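Local atomic coordinates of geranyltranstransferase (Stenotrophomonas maltophilia, PDB entry 7LBJ), a protein that probably joins isopentenyl diphosphate to allylic diphosphates in a magnesium-dependent reaction, building linear isoprenoid chains such as farnesyl diphosphate. Residues T127-L132 with Q148-A153; V81-A86 with D123-R128; D75-S80 with V195-L200. All blocks are in the same frame, centred on the assembly; numbering follows the deposited sequence.

Contact 1. Residues T127-L132 with Q148-A153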
loop_
_atom_site.group_PDB
_atom_site.type_symbol
_atom_site.label_atom_id
_atom_site.label_comp_id
_atom_site.label_asym_id
_atom_site.label_seq_id
_atom_site.Cartn_x
_atom_site.Cartn_y
_atom_site.Cartn_z
ATOM N N THR A 127 -0.162 -0.515 -4.045
ATOM C CA THR A 127 -0.988 -1.714 -4.005
ATOM C C THR A 127 -0.445 -2.771 -4.953
ATOM O O THR A 127 -0.426 -3.962 -4.620
ATOM C CB THR A 127 -2.440 -1.390 -4.352
ATOM O OG1 THR A 127 -2.863 -0.214 -3.634
ATOM C CG2 THR A 127 -3.349 -2.587 -3.996
ATOM N N ARG A 128 0.047 -2.346 -6.127
ATOM C CA ARG A 128 0.538 -3.323 -7.086
ATOM C C ARG A 128 1.788 -4.022 -6.578
ATOM O O ARG A 128 2.007 -5.196 -6.901
ATOM C CB ARG A 128 0.803 -2.657 -8.446
ATOM C CG ARG A 128 1.159 -3.645 -9.550
ATOM C CD ARG A 128 -0.064 -4.498 -9.969
ATOM N NE ARG A 128 0.220 -5.302 -11.165
ATOM C CZ ARG A 128 0.076 -6.623 -11.245
ATOM N NH1 ARG A 128 -0.385 -7.334 -10.225
ATOM N NH2 ARG A 128 0.406 -7.248 -12.381
ATOM N N ALA A 129 2.621 -3.333 -5.790
ATOM C CA ALA A 129 3.780 -4.004 -5.209
ATOM C C ALA A 129 3.342 -5.192 -4.355
ATOM O O ALA A 129 3.897 -6.291 -4.470
ATOM C CB ALA A 129 4.599 -3.026 -4.366
ATOM N N PHE A 130 2.362 -4.986 -3.470
ATOM C CA PHE A 130 1.909 -6.098 -2.639
ATOM C C PHE A 130 1.182 -7.153 -3.465
ATOM O O PHE A 130 1.338 -8.357 -3.223
ATOM C CB PHE A 130 1.025 -5.575 -1.506
ATOM C CG PHE A 130 1.796 -4.761 -0.506
ATOM C CD1 PHE A 130 2.709 -5.380 0.339
ATOM C CD2 PHE A 130 1.650 -3.382 -0.444
ATOM C CE1 PHE A 130 3.452 -4.640 1.268
ATOM C CE2 PHE A 130 2.404 -2.617 0.485
ATOM C CZ PHE A 130 3.310 -3.248 1.316
ATOM N N GLY A 131 0.374 -6.720 -4.436
ATOM C CA GLY A 131 -0.349 -7.687 -5.269
ATOM C C GLY A 131 0.584 -8.609 -6.038
ATOM O O GLY A 131 0.353 -9.819 -6.127
ATOM N N LEU A 132 1.682 -8.063 -6.564
ATOM C CA LEU A 132 2.612 -8.912 -7.306
ATOM C C LEU A 132 3.239 -9.974 -6.418
ATOM O O LEU A 132 3.446 -11.112 -6.860
ATOM C CB LEU A 132 3.706 -8.053 -7.940
ATOM C CG LEU A 132 3.232 -7.335 -9.181
ATOM C CD1 LEU A 132 4.282 -6.279 -9.528
ATOM C CD2 LEU A 132 3.118 -8.358 -10.304
ATOM N N GLN A 148 5.569 -9.870 4.476
ATOM C CA GLN A 148 5.873 -9.322 5.793
ATOM C C GLN A 148 7.091 -8.414 5.726
ATOM O O GLN A 148 7.124 -7.333 6.343
ATOM C CB GLN A 148 6.137 -10.451 6.787
ATOM C CG GLN A 148 4.958 -11.357 7.088
ATOM C CD GLN A 148 5.372 -12.548 7.930
ATOM O OE1 GLN A 148 6.315 -13.260 7.591
ATOM N NE2 GLN A 148 4.692 -12.754 9.032
ATOM N N THR A 149 8.125 -8.862 5.012
ATOM C CA THR A 149 9.355 -8.073 4.920
ATOM C C THR A 149 9.074 -6.718 4.289
ATOM O O THR A 149 9.509 -5.674 4.799
ATOM C CB THR A 149 10.407 -8.848 4.102
ATOM O OG1 THR A 149 10.786 -10.027 4.822
ATOM C CG2 THR A 149 11.667 -8.002 3.837
ATOM N N LEU A 150 8.351 -6.719 3.159
ATOM C CA LEU A 150 8.128 -5.474 2.428
ATOM C C LEU A 150 7.235 -4.526 3.215
ATOM O O LEU A 150 7.484 -3.312 3.247
ATOM C CB LEU A 150 7.504 -5.774 1.059
ATOM C CG LEU A 150 7.397 -4.553 0.146
ATOM C CD1 LEU A 150 8.803 -4.041 -0.240
ATOM C CD2 LEU A 150 6.608 -4.954 -1.112
ATOM N N ALA A 151 6.192 -5.056 3.862
ATOM C CA ALA A 151 5.309 -4.193 4.646
ATOM C C ALA A 151 6.058 -3.559 5.807
ATOM O O ALA A 151 5.918 -2.355 6.074
ATOM C CB ALA A 151 4.113 -4.982 5.170
ATOM N N HIS A 152 6.844 -4.355 6.534
ATOM C CA HIS A 152 7.576 -3.796 7.672
ATOM C C HIS A 152 8.530 -2.698 7.226
ATOM O O HIS A 152 8.668 -1.665 7.904
ATOM C CB HIS A 152 8.358 -4.878 8.419
ATOM C CG HIS A 152 9.076 -4.356 9.629
ATOM N ND1 HIS A 152 10.448 -4.255 9.701
ATOM C CD2 HIS A 152 8.605 -3.883 10.809
ATOM C CE1 HIS A 152 10.792 -3.752 10.873
ATOM N NE2 HIS A 152 9.693 -3.517 11.565
ATOM N N ALA A 153 9.195 -2.896 6.092
ATOM C CA ALA A 153 10.179 -1.939 5.623
ATOM C C ALA A 153 9.563 -0.705 4.972
ATOM O O ALA A 153 10.250 0.318 4.847
ATOM C CB ALA A 153 11.127 -2.627 4.635
#
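The ring of F130 reaches helix 140-154 edge first. At that edge, in the plane of the ring, lies the backbone nitrogen of A151, 3.8 Å from F130 CE1. The A151 methyl is almost as near, with CB 4.0 Å from CE1. L150 comes in obliquely, its CD2 branch 4.0 Å from the same CE1 atom, so a single corner of the ring takes most of the contact. F130 of the second subunit stacks with this ring across the dimer interface. The other flat group, the R128 guanidinium, plays no part across the contact; within helix 115-134 it carries L132 CD2 on one face, 3.4 Å above the plane.

Two torsions bring the main partners together. F130 turns CG to the side opposite its carbonyl carbon (chi1 -68°), and although its first bond does not aim at the other helix, the long ring bridges the gap. L150 does point across, with CG opposite its backbone nitrogen (chi1 -173°), and CD2 also comes 4.3 Å from the methyl of A129.

The axes of the two segments run nearly antiparallel at 159° but stand 10.8 Å apart, wide for a close-packed pair. A large ring and a branched leucine suit such a gap, whereas the alanines A129 and A151 receive them without demanding more room. All four touching residues are buried and their side-chain contacts are apolar, the ring edge lying also against the A151 backbone.

Around the pair, A129 and L150 also pack on helix 75-92, while L150 and T149 reach helix 176-201 at L190 and A193. Helix 115-134 and helix 140-154 both contribute to the interface with the second subunit, where A151 packs on G131 of that chain.

Contact 2. Residues V81-A86 with D123-R128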
loop_
_atom_site.group_PDB
_atom_site.type_symbol
_atom_site.label_atom_id
_atom_site.label_comp_id
_atom_site.label_asym_id
_atom_site.label_seq_id
_atom_site.Cartn_x
_atom_site.Cartn_y
_atom_site.Cartn_z
ATOM N N VAL A 81 10.011 -4.110 -4.885
ATOM C CA VAL A 81 10.770 -3.082 -4.182
ATOM C C VAL A 81 10.912 -1.844 -5.047
ATOM O O VAL A 81 10.982 -0.726 -4.515
ATOM C CB VAL A 81 12.141 -3.600 -3.690
ATOM C CG1 VAL A 81 11.945 -4.684 -2.638
ATOM C CG2 VAL A 81 12.995 -4.118 -4.858
ATOM N N GLU A 82 10.960 -2.008 -6.379
ATOM C CA GLU A 82 11.032 -0.844 -7.260
ATOM C C GLU A 82 9.711 -0.087 -7.278
ATOM O O GLU A 82 9.712 1.149 -7.369
ATOM C CB GLU A 82 11.433 -1.265 -8.685
ATOM C CG GLU A 82 11.770 -0.117 -9.640
ATOM C CD GLU A 82 13.037 0.650 -9.259
ATOM O OE1 GLU A 82 13.674 0.311 -8.244
ATOM O OE2 GLU A 82 13.409 1.602 -9.981
ATOM N N LEU A 83 8.580 -0.813 -7.167
ATOM C CA LEU A 83 7.269 -0.162 -7.102
ATOM C C LEU A 83 7.086 0.616 -5.803
ATOM O O LEU A 83 6.515 1.717 -5.810
ATOM C CB LEU A 83 6.138 -1.197 -7.277
ATOM C CG LEU A 83 6.129 -1.764 -8.703
ATOM C CD1 LEU A 83 5.250 -3.000 -8.786
ATOM C CD2 LEU A 83 5.664 -0.715 -9.726
ATOM N N ILE A 84 7.549 0.075 -4.673
ATOM C CA ILE A 84 7.483 0.854 -3.438
ATOM C C ILE A 84 8.346 2.101 -3.571
ATOM O O ILE A 84 7.923 3.215 -3.241
ATOM C CB ILE A 84 7.891 -0.001 -2.226
ATOM C CG1 ILE A 84 6.843 -1.108 -1.994
ATOM C CG2 ILE A 84 8.032 0.870 -0.966
ATOM C CD1 ILE A 84 5.423 -0.572 -1.753
ATOM N N HIS A 85 9.562 1.934 -4.093
ATOM C CA HIS A 85 10.453 3.077 -4.268
ATOM C C HIS A 85 9.818 4.127 -5.177
ATOM O O HIS A 85 9.784 5.324 -4.850
ATOM C CB HIS A 85 11.789 2.587 -4.846
ATOM C CG HIS A 85 12.779 3.680 -5.117
ATOM N ND1 HIS A 85 13.268 4.502 -4.126
ATOM C CD2 HIS A 85 13.389 4.068 -6.265
ATOM C CE1 HIS A 85 14.128 5.358 -4.653
ATOM N NE2 HIS A 85 14.208 5.124 -5.951
ATOM N N ALA A 86 9.267 3.687 -6.308
ATOM C CA ALA A 86 8.704 4.616 -7.280
ATOM C C ALA A 86 7.531 5.386 -6.694
ATOM O O ALA A 86 7.425 6.602 -6.887
ATOM C CB ALA A 86 8.266 3.869 -8.547
ATOM N N ASP A 123 -0.593 5.815 -4.866
ATOM C CA ASP A 123 -1.400 4.850 -4.110
ATOM C C ASP A 123 -1.493 3.515 -4.840
ATOM O O ASP A 123 -1.302 2.447 -4.240
ATOM C CB ASP A 123 -2.794 5.419 -3.864
ATOM C CG ASP A 123 -2.789 6.565 -2.871
ATOM O OD1 ASP A 123 -1.782 6.702 -2.140
ATOM O OD2 ASP A 123 -3.809 7.303 -2.810
ATOM N N ALA A 124 -1.766 3.557 -6.149
ATOM C CA ALA A 124 -1.975 2.315 -6.889
ATOM C C ALA A 124 -0.673 1.556 -7.124
ATOM O O ALA A 124 -0.697 0.323 -7.268
ATOM C CB ALA A 124 -2.677 2.600 -8.227
ATOM N N LEU A 125 0.459 2.265 -7.248
ATOM C CA LEU A 125 1.725 1.557 -7.366
ATOM C C LEU A 125 2.038 0.807 -6.081
ATOM O O LEU A 125 2.587 -0.304 -6.121
ATOM C CB LEU A 125 2.867 2.527 -7.709
ATOM C CG LEU A 125 2.804 3.146 -9.107
ATOM C CD1 LEU A 125 3.778 4.328 -9.210
ATOM C CD2 LEU A 125 3.108 2.096 -10.166
ATOM N N GLN A 126 1.726 1.410 -4.928
ATOM C CA GLN A 126 1.933 0.695 -3.670
ATOM C C GLN A 126 1.116 -0.592 -3.648
ATOM O O GLN A 126 1.634 -1.661 -3.301
ATOM C CB GLN A 126 1.578 1.557 -2.447
ATOM C CG GLN A 126 1.755 0.708 -1.174
ATOM C CD GLN A 126 1.456 1.412 0.165
ATOM O OE1 GLN A 126 1.401 0.747 1.195
ATOM N NE2 GLN A 126 1.263 2.729 0.155
ATOM N N THR A 127 -0.162 -0.515 -4.045
ATOM C CA THR A 127 -0.988 -1.714 -4.005
ATOM C C THR A 127 -0.445 -2.771 -4.953
ATOM O O THR A 127 -0.426 -3.962 -4.620
ATOM C CB THR A 127 -2.440 -1.390 -4.352
ATOM O OG1 THR A 127 -2.863 -0.214 -3.634
ATOM C CG2 THR A 127 -3.349 -2.587 -3.996
ATOM N N ARG A 128 0.047 -2.346 -6.127
ATOM C CA ARG A 128 0.538 -3.323 -7.086
ATOM C C ARG A 128 1.788 -4.022 -6.578
ATOM O O ARG A 128 2.007 -5.196 -6.901
ATOM C CB ARG A 128 0.803 -2.657 -8.446
ATOM C CG ARG A 128 1.159 -3.645 -9.550
ATOM C CD ARG A 128 -0.064 -4.498 -9.969
ATOM N NE ARG A 128 0.220 -5.302 -11.165
ATOM C CZ ARG A 128 0.076 -6.623 -11.245
ATOM N NH1 ARG A 128 -0.385 -7.334 -10.225
ATOM N NH2 ARG A 128 0.406 -7.248 -12.381
#
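L83 and L125 face each other across the two helices with their side chains crossing at about a right angle. Each turns CG opposite its carbonyl carbon (chi1 -68° in both), and the methyls CD2 of L83 and CD2 of L125 meet at 3.8 Å. Nearer the backbones, L83 CB lies 3.8 Å from L125 O. Two matched leucines suit this spot because their branched ends fill the space between the helices with hydrocarbon.

I84 and Q126 approach at a slant. The isoleucine's first bond does not aim across, but its longer branch bends over until CD1 rests 3.9 Å from Q126 CG. The glutamine keeps its chain extended, with CG opposite the backbone nitrogen (chi1 177°); its aliphatic stem serves the packing while the amide is carried onward to the dimer interface, where OE1 hydrogen-bonds with OG1 of T127 in the second subunit. R128 divides its length in the same way: its CG lies 4.2 Å from L83 CD1, whereas NE leads away and hydrogen-bonds to the backbone oxygen of A29.

The axes of the two segments approach to 8.2 Å at 162°, close enough for backbones and CB atoms to share in the packing. Residues 81-86 thus lie snugly against 123-128 of helix 115-134, whose other side faces the second subunit. Such nearly antiparallel, closely spaced neighbours are characteristic of the all-helical prenyl synthase fold, in which a bundle of long helices surrounds the reaction cavity and pairs with a twin.

Contact 3. Residues D75-S80 with V195-L200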
loop_
_atom_site.group_PDB
_atom_site.type_symbol
_atom_site.label_atom_id
_atom_site.label_comp_id
_atom_site.label_asym_id
_atom_site.label_seq_id
_atom_site.Cartn_x
_atom_site.Cartn_y
_atom_site.Cartn_z
ATOM N N ASP A 75 11.576 -12.265 -9.802
ATOM C CA ASP A 75 10.981 -11.141 -10.526
ATOM C C ASP A 75 9.953 -10.393 -9.681
ATOM O O ASP A 75 9.939 -9.156 -9.665
ATOM C CB ASP A 75 10.323 -11.617 -11.829
ATOM C CG ASP A 75 11.333 -12.029 -12.907
ATOM O OD1 ASP A 75 12.433 -11.440 -12.994
ATOM O OD2 ASP A 75 11.011 -12.950 -13.693
ATOM N N ALA A 76 9.049 -11.119 -9.006
ATOM C CA ALA A 76 8.027 -10.440 -8.208
ATOM C C ALA A 76 8.662 -9.638 -7.082
ATOM O O ALA A 76 8.267 -8.495 -6.814
ATOM C CB ALA A 76 7.018 -11.444 -7.627
ATOM N N ALA A 77 9.630 -10.234 -6.383
ATOM C CA ALA A 77 10.285 -9.494 -5.307
ATOM C C ALA A 77 11.001 -8.278 -5.860
ATOM O O ALA A 77 10.936 -7.192 -5.268
ATOM C CB ALA A 77 11.274 -10.383 -4.550
ATOM N N ALA A 78 11.695 -8.448 -6.984
ATOM C CA ALA A 78 12.447 -7.343 -7.580
ATOM C C ALA A 78 11.520 -6.226 -8.034
ATOM O O ALA A 78 11.798 -5.041 -7.799
ATOM C CB ALA A 78 13.304 -7.850 -8.743
ATOM N N MET A 79 10.394 -6.572 -8.662
ATOM C CA MET A 79 9.441 -5.528 -9.025
ATOM C C MET A 79 8.859 -4.852 -7.789
ATOM O O MET A 79 8.670 -3.626 -7.772
ATOM C CB MET A 79 8.316 -6.113 -9.885
ATOM C CG MET A 79 8.738 -6.425 -11.301
ATOM S SD MET A 79 7.303 -6.837 -12.336
ATOM C CE MET A 79 7.012 -8.503 -11.775
ATOM N N SER A 80 8.551 -5.621 -6.752
ATOM C CA SER A 80 7.848 -5.029 -5.614
ATOM C C SER A 80 8.686 -3.928 -4.963
ATOM O O SER A 80 8.150 -2.889 -4.562
ATOM C CB SER A 80 7.468 -6.102 -4.586
ATOM O OG SER A 80 8.594 -6.508 -3.816
ATOM N N VAL A 195 17.531 -6.902 -0.148
ATOM C CA VAL A 195 18.504 -7.977 0.054
ATOM C C VAL A 195 17.855 -9.161 0.766
ATOM O O VAL A 195 18.091 -10.322 0.410
ATOM C CB VAL A 195 19.720 -7.440 0.825
ATOM C CG1 VAL A 195 20.634 -8.600 1.315
ATOM C CG2 VAL A 195 20.485 -6.428 -0.070
ATOM N N ARG A 196 17.033 -8.893 1.787
ATOM C CA ARG A 196 16.412 -9.999 2.518
ATOM C C ARG A 196 15.499 -10.813 1.613
ATOM O O ARG A 196 15.473 -12.050 1.698
ATOM C CB ARG A 196 15.637 -9.463 3.725
ATOM C CG ARG A 196 14.866 -10.549 4.452
ATOM C CD ARG A 196 14.148 -9.991 5.691
ATOM N NE ARG A 196 13.237 -10.984 6.244
ATOM C CZ ARG A 196 13.605 -11.958 7.060
ATOM N NH1 ARG A 196 14.854 -12.067 7.490
ATOM N NH2 ARG A 196 12.691 -12.837 7.475
ATOM N N MET A 197 14.715 -10.142 0.757
ATOM C CA MET A 197 13.767 -10.869 -0.087
ATOM C C MET A 197 14.478 -11.730 -1.110
ATOM O O MET A 197 14.075 -12.876 -1.347
ATOM C CB MET A 197 12.801 -9.895 -0.763
ATOM C CG MET A 197 11.904 -9.205 0.300
ATOM S SD MET A 197 11.112 -7.694 -0.296
ATOM C CE MET A 197 9.813 -8.500 -1.128
ATOM N N GLY A 198 15.537 -11.199 -1.736
ATOM C CA GLY A 198 16.311 -12.020 -2.652
ATOM C C GLY A 198 16.863 -13.258 -1.976
ATOM O O GLY A 198 16.839 -14.351 -2.546
ATOM N N ALA A 199 17.341 -13.102 -0.739
ATOM C CA ALA A 199 17.911 -14.234 -0.021
ATOM C C ALA A 199 16.824 -15.203 0.418
ATOM O O ALA A 199 17.032 -16.421 0.393
ATOM C CB ALA A 199 18.717 -13.746 1.185
ATOM N N LEU A 200 15.652 -14.682 0.821
ATOM C CA LEU A 200 14.534 -15.576 1.126
ATOM C C LEU A 200 14.154 -16.405 -0.094
ATOM O O LEU A 200 13.894 -17.609 0.020
ATOM C CB LEU A 200 13.329 -14.778 1.607
ATOM C CG LEU A 200 13.420 -14.229 3.023
ATOM C CD1 LEU A 200 12.232 -13.305 3.267
ATOM C CD2 LEU A 200 13.416 -15.387 4.011
#
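M197 reaches A77 and S80 by two different parts of its chain. Its base meets A77 directly, CB of M197 lying 4.1 Å from CB of A77. Its end bends over helix 75-92, where M197 CE comes 3.6 Å from S80 OG and 4.2 Å from A77 CB. CG stands opposite the carbonyl carbon, and a bend at chi3 (81°) turns the terminal methyl round to the serine. Methionine suits the place because its unbranched, flexible chain can follow the surface of the neighbouring helix.

The S80 hydroxyl has a partner in its own helix. Set between the backbone nitrogen and the carbonyl carbon (chi1 76°), OG donates to A77 O, one turn back, at 2.8 Å, with a C=O...OG angle of 120° and the donor tilted out of the carbonyl plane. The intrahelical bond satisfies a buried polar group and helps hold the side-chain rotation, leaving the M197 methyl to pack against the oxygen through van der Waals contact. A77, for its part, is small enough to let the backbones draw together: its CA lies 6.4 Å from the CA of M197.

The contact joins the start of helix 75-92 to the late part of helix 176-201, which are far apart in sequence but neighbours in the all-helical isoprenoid synthase fold of the polyprenyl synthetase family.

Farther out, C146 and T149 of helix 140-154 pack on M197, and V60 of helix 55-65 packs on A77. The beginning of helix 75-92 is tied down by D75, whose OD1 forms a salt bridge with R21 NE and a hydrogen bond with Y61 OH. On the partner helix, V195 O is hydrogen-bonded with S63 OG.

How the contacts relate
Helix 75-92 is the common element: contacts 2 and 3 use successive parts of it, and contact 1 rests against it. Contacts 1 and 2 have centres about 8 Å apart and share T127 and R128; L132 CD1 and L83 CD1 pack at 3.5 Å. Contact 3 lies about 10 Å from contact 1, centre to centre, joined by a probable hydrogen bond of 3.0 Å between T149 OG1 and R196 NE. Contacts 2 and 3 are about 14 Å apart by centres, yet V81 CG1 reaches M197 SD at 3.9 Å. As in other members of this family, an aspartate-rich motif, probably magnesium-binding, begins at the C-terminal end of helix 75-92, beyond all three contacts.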